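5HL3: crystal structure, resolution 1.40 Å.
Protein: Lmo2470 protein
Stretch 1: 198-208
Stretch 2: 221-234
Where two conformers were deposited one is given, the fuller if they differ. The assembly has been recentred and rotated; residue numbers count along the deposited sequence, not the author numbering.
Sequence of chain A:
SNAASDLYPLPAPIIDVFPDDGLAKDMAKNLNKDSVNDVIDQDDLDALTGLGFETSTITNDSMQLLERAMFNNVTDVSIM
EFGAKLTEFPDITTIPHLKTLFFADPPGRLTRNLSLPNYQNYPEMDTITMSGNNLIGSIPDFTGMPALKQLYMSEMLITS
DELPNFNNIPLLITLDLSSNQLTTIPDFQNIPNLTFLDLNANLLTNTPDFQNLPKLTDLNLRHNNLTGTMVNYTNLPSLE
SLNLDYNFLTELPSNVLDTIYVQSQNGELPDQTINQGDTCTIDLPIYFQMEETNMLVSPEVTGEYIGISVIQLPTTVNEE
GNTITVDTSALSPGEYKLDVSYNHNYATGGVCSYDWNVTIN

Stretch 1 (198-208) DLNANLLTNTP
Stretch 2, residues 221-234: LRHNNLTGTMVNYT

Residues 198-208 and 221-234 run side by side in the same direction as largely irregular chain, and their contact buries 796 Å² summed over both sides. The register is set by CA pairs: Asn-200 CA lies 4.6 Å from Arg-222 CA, Ala-201 CA 4.7 Å from His-223 CA, and Thr-205 CA 4.4 Å from Leu-226 CA. The two stretches begin with similar backbone turns. Leu-199 (phi/psi -123/19), Asn-200 (-62/149), Ala-201 (61/48) and Asn-202 (-116/-163) are matched by Leu-221 (-115/20), Arg-222 (-58/144), His-223 (58/54) and Asn-224 (-118/-160).

Asn-224, buried and with 68 Å² covered, is the centre of the contact. Its CB points sideways, but with chi1 -86° (m) and chi2 -81° the amide end comes nearer to the first stretch, where both ends find partners. ND2 donates to Leu-199 O at 3.0 Å, almost linearly (174°), and its second hydrogen goes to Leu-221 O, 3.0 Å from Asn-224 ND2, within its own stretch. Asn-224 OD1 accepts from Leu-204 N at 3.0 Å (163°). An amide suits this site because one planar group satisfies backbone donor and acceptor together. Asn-202 repeats the arrangement in the first stretch: with chi1 -82° (m) and chi2 -79°, its ND2 donates to Leu-199 O at 3.1 Å, so this carbonyl receives both asparagines.

Backbone contacts continue on both sides of this amide. Ala-201 N donates to Arg-222 O at 2.9 Å (161°), while Asn-200 CA approaches the same Arg-222 O to 3.2 Å in a CA-H...O contact; Ala-201 CA makes another with His-223 O, also at 3.2 Å. Asn-225, whose 73 Å² is the largest area covered, points its CB toward the first stretch with chi1 -70° (m), and its N donates to Leu-204 O at 2.8 Å (138°). A water then bridges the stretches, donating to Thr-205 O at 2.6 Å and accepting from Thr-227 N at 3.0 Å, where the direct separation of Thr-205 O and Thr-227 N is 4.3 Å.

Beneath the polar ladder, Leu-199, Leu-204 and Leu-221, all buried and all mt rotamers, pack together: Leu-221 CD2 is 3.9 Å from Leu-199 CD1 and 4.3 Å from Leu-204 CD1. Leu-226, another mt leucine, sets CD2 3.6 Å from Asn-206 N.

The far end is fastened by Asn-206 and Thr-207. Asn-206, near-extended at -172/-179 with chi1 -145° and chi2 -24°, accepts from Val-231 N at its OD1, 3.0 Å away (163°); the same OD1 lies 3.5 Å from CB of Met-230, a selenomethionine. Thr-207 (chi1 79°, p) directs CB toward the second stretch. Tyr-233 OH donates to Thr-207 OG1 at 2.7 Å, and Thr-207 OG1 in turn donates to Pro-208 O at 2.8 Å. Val-231 (chi1 62°, p) fills the adjoining space, its CG1 3.6 Å from Thr-207 OG1.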

# COMPACT_ATOMS: atom_id res chain seq x y z
N ASP A 198 5.46 0.40 1.00
CA ASP A 198 4.50 0.42 -0.13
C ASP A 198 3.29 1.25 0.24
O ASP A 198 2.51 0.88 1.11
CB ASP A 198 4.09 -1.01 -0.54
CG ASP A 198 3.43 -1.06 -1.90
OD1 ASP A 198 3.04 0.01 -2.41
OD2 ASP A 198 3.28 -2.17 -2.48
N LEU A 199 3.14 2.38 -0.45
CA LEU A 199 2.03 3.34 -0.21
C LEU A 199 1.25 3.57 -1.49
O LEU A 199 0.52 4.56 -1.59
CB LEU A 199 2.59 4.63 0.33
CG LEU A 199 3.31 4.52 1.68
CD1 LEU A 199 3.99 5.80 2.05
CD2 LEU A 199 2.34 4.11 2.75
N ASN A 200 1.36 2.67 -2.46
CA ASN A 200 0.64 2.87 -3.71
C ASN A 200 -0.86 2.91 -3.50
O ASN A 200 -1.38 2.26 -2.60
CB ASN A 200 1.08 1.88 -4.79
CG ASN A 200 0.35 0.55 -4.75
OD1 ASN A 200 -0.77 0.42 -5.29
ND2 ASN A 200 1.03 -0.47 -4.28
N ALA A 201 -1.57 3.68 -4.32
CA ALA A 201 -3.06 3.74 -4.25
C ALA A 201 -3.57 4.24 -2.90
O ALA A 201 -4.45 3.67 -2.27
CB ALA A 201 -3.71 2.41 -4.66
N ASN A 202 -2.99 5.34 -2.44
CA ASN A 202 -3.50 6.10 -1.30
C ASN A 202 -3.92 7.49 -1.79
O ASN A 202 -4.18 7.66 -2.98
CB ASN A 202 -2.48 6.10 -0.15
CG ASN A 202 -2.56 4.84 0.69
OD1 ASN A 202 -3.45 4.70 1.53
ND2 ASN A 202 -1.67 3.91 0.44
N LEU A 203 -4.07 8.42 -0.86
CA LEU A 203 -4.53 9.80 -1.15
C LEU A 203 -3.50 10.81 -0.72
O LEU A 203 -3.82 11.93 -0.35
CB LEU A 203 -5.85 10.03 -0.41
CG LEU A 203 -7.00 9.03 -0.71
CD1 LEU A 203 -8.23 9.27 0.16
CD2 LEU A 203 -7.38 9.04 -2.19
N LEU A 204 -2.23 10.43 -0.81
CA LEU A 204 -1.18 11.30 -0.32
C LEU A 204 -0.96 12.52 -1.21
O LEU A 204 -0.92 12.38 -2.43
CB LEU A 204 0.16 10.54 -0.18
CG LEU A 204 0.16 9.35 0.80
CD1 LEU A 204 1.41 8.54 0.59
CD2 LEU A 204 0.09 9.86 2.22
N THR A 205 -0.74 13.69 -0.59
CA THR A 205 -0.40 14.88 -1.36
C THR A 205 1.08 15.26 -1.24
O THR A 205 1.59 16.09 -1.99
CB THR A 205 -1.25 16.11 -0.99
OG1 THR A 205 -1.16 16.35 0.41
CG2 THR A 205 -2.68 15.88 -1.34
N ASN A 206 1.78 14.63 -0.29
CA ASN A 206 3.23 14.81 -0.11
C ASN A 206 3.65 13.77 0.92
O ASN A 206 2.82 12.98 1.38
CB ASN A 206 3.59 16.23 0.37
CG ASN A 206 4.90 16.75 -0.20
OD1 ASN A 206 5.77 15.99 -0.58
ND2 ASN A 206 4.97 18.06 -0.36
N THR A 207 4.93 13.76 1.26
CA THR A 207 5.40 12.97 2.40
C THR A 207 6.37 13.87 3.17
O THR A 207 6.87 14.87 2.63
CB THR A 207 6.17 11.67 2.05
OG1 THR A 207 7.52 11.95 1.66
CG2 THR A 207 5.49 10.88 0.99
N PRO A 208 6.66 13.51 4.43
CA PRO A 208 7.75 14.21 5.09
C PRO A 208 9.09 13.95 4.39
O PRO A 208 9.24 12.94 3.65
CB PRO A 208 7.76 13.58 6.49
CG PRO A 208 6.40 13.01 6.68
CD PRO A 208 6.00 12.53 5.30
N LEU A 221 5.02 5.14 -4.31
CA LEU A 221 3.99 6.17 -4.20
C LEU A 221 3.09 6.23 -5.41
O LEU A 221 2.42 7.24 -5.65
CB LEU A 221 4.62 7.55 -3.92
CG LEU A 221 5.57 7.68 -2.73
CD1 LEU A 221 6.15 9.06 -2.60
CD2 LEU A 221 4.97 7.25 -1.43
N ARG A 222 3.06 5.16 -6.20
CA ARG A 222 2.25 5.15 -7.42
C ARG A 222 0.78 5.40 -7.09
O ARG A 222 0.28 4.96 -6.07
CB ARG A 222 2.40 3.79 -8.11
CG ARG A 222 1.65 3.59 -9.41
CD ARG A 222 2.11 2.29 -10.07
NE ARG A 222 1.72 2.18 -11.48
CZ ARG A 222 0.62 1.55 -11.89
NH1 ARG A 222 -0.18 1.01 -10.99
NH2 ARG A 222 0.32 1.46 -13.19
N HIS A 223 0.09 6.12 -7.96
CA HIS A 223 -1.34 6.34 -7.80
C HIS A 223 -1.69 7.02 -6.48
O HIS A 223 -2.53 6.54 -5.72
CB HIS A 223 -2.14 5.03 -7.99
CG HIS A 223 -2.55 4.76 -9.41
ND1 HIS A 223 -3.36 5.63 -10.12
CD2 HIS A 223 -2.31 3.72 -10.24
CE1 HIS A 223 -3.59 5.14 -11.32
NE2 HIS A 223 -2.96 3.98 -11.42
N ASN A 224 -1.07 8.17 -6.22
CA ASN A 224 -1.45 9.02 -5.08
C ASN A 224 -1.92 10.35 -5.68
O ASN A 224 -2.32 10.40 -6.86
CB ASN A 224 -0.28 9.11 -4.10
CG ASN A 224 -0.31 7.97 -3.11
OD1 ASN A 224 -1.04 8.02 -2.15
ND2 ASN A 224 0.41 6.93 -3.39
N ASN A 225 -1.93 11.40 -4.86
CA ASN A 225 -2.37 12.73 -5.30
C ASN A 225 -1.22 13.74 -5.21
O ASN A 225 -1.43 14.92 -4.91
CB ASN A 225 -3.55 13.20 -4.43
CG ASN A 225 -4.82 12.42 -4.68
OD1 ASN A 225 -5.10 11.99 -5.78
ND2 ASN A 225 -5.61 12.25 -3.62
N LEU A 226 0.00 13.29 -5.48
CA LEU A 226 1.17 14.19 -5.43
C LEU A 226 1.03 15.18 -6.57
O LEU A 226 0.95 14.78 -7.74
CB LEU A 226 2.46 13.38 -5.57
CG LEU A 226 2.64 12.26 -4.55
CD1 LEU A 226 3.85 11.41 -4.93
CD2 LEU A 226 2.76 12.76 -3.15
N THR A 227 1.00 16.48 -6.26
CA THR A 227 0.60 17.49 -7.23
C THR A 227 1.59 18.63 -7.31
O THR A 227 1.98 19.22 -6.28
CB THR A 227 -0.80 18.03 -6.84
OG1 THR A 227 -1.74 16.95 -6.79
CG2 THR A 227 -1.30 19.06 -7.82
N GLY A 228 2.04 18.92 -8.52
CA GLY A 228 2.97 20.03 -8.75
C GLY A 228 4.38 19.61 -8.40
O GLY A 228 5.11 19.04 -9.22
N THR A 229 4.80 19.93 -7.18
CA THR A 229 6.12 19.50 -6.69
C THR A 229 5.93 18.73 -5.39
O THR A 229 4.89 18.86 -4.73
CB THR A 229 7.05 20.67 -6.43
OG1 THR A 229 6.52 21.46 -5.38
CG2 THR A 229 7.21 21.51 -7.66
N MSE A 230 6.90 17.90 -5.06
CA MSE A 230 6.89 17.15 -3.79
C MSE A 230 8.19 17.41 -3.07
O MSE A 230 9.11 18.03 -3.59
CB MSE A 230 6.64 15.66 -4.00
CG MSE A 230 7.78 15.02 -4.80
SE MSE A 230 7.57 13.09 -4.93
CE MSE A 230 7.82 12.70 -3.04
N VAL A 231 8.28 16.88 -1.87
CA VAL A 231 9.49 16.98 -1.08
C VAL A 231 10.69 16.41 -1.85
O VAL A 231 10.57 15.39 -2.54
CB VAL A 231 9.29 16.22 0.26
CG1 VAL A 231 9.04 14.75 0.08
CG2 VAL A 231 10.46 16.45 1.18
N ASN A 232 11.82 17.08 -1.75
CA ASN A 232 13.05 16.68 -2.43
C ASN A 232 13.94 16.01 -1.38
O ASN A 232 14.71 16.68 -0.71
CB ASN A 232 13.70 17.88 -3.10
CG ASN A 232 14.76 17.51 -4.14
OD1 ASN A 232 15.04 16.35 -4.38
ND2 ASN A 232 15.38 18.54 -4.74
N TYR A 233 13.78 14.69 -1.24
CA TYR A 233 14.39 13.94 -0.14
C TYR A 233 15.85 14.23 0.05
O TYR A 233 16.65 14.18 -0.90
CB TYR A 233 14.21 12.43 -0.33
CG TYR A 233 12.78 11.98 -0.34
CD1 TYR A 233 12.00 12.07 0.79
CD2 TYR A 233 12.20 11.45 -1.49
CE1 TYR A 233 10.70 11.64 0.79
CE2 TYR A 233 10.89 11.03 -1.51
CZ TYR A 233 10.13 11.14 -0.37
OH TYR A 233 8.83 10.73 -0.38
N THR A 234 16.24 14.51 1.30
CA THR A 234 17.62 14.82 1.62
C THR A 234 18.38 13.72 2.38
O THR A 234 19.61 13.79 2.46
CB THR A 234 17.72 16.11 2.48
OG1 THR A 234 16.96 15.96 3.68
CG2 THR A 234 17.21 17.32 1.72
O HOH W 1 0.67 17.92 -3.65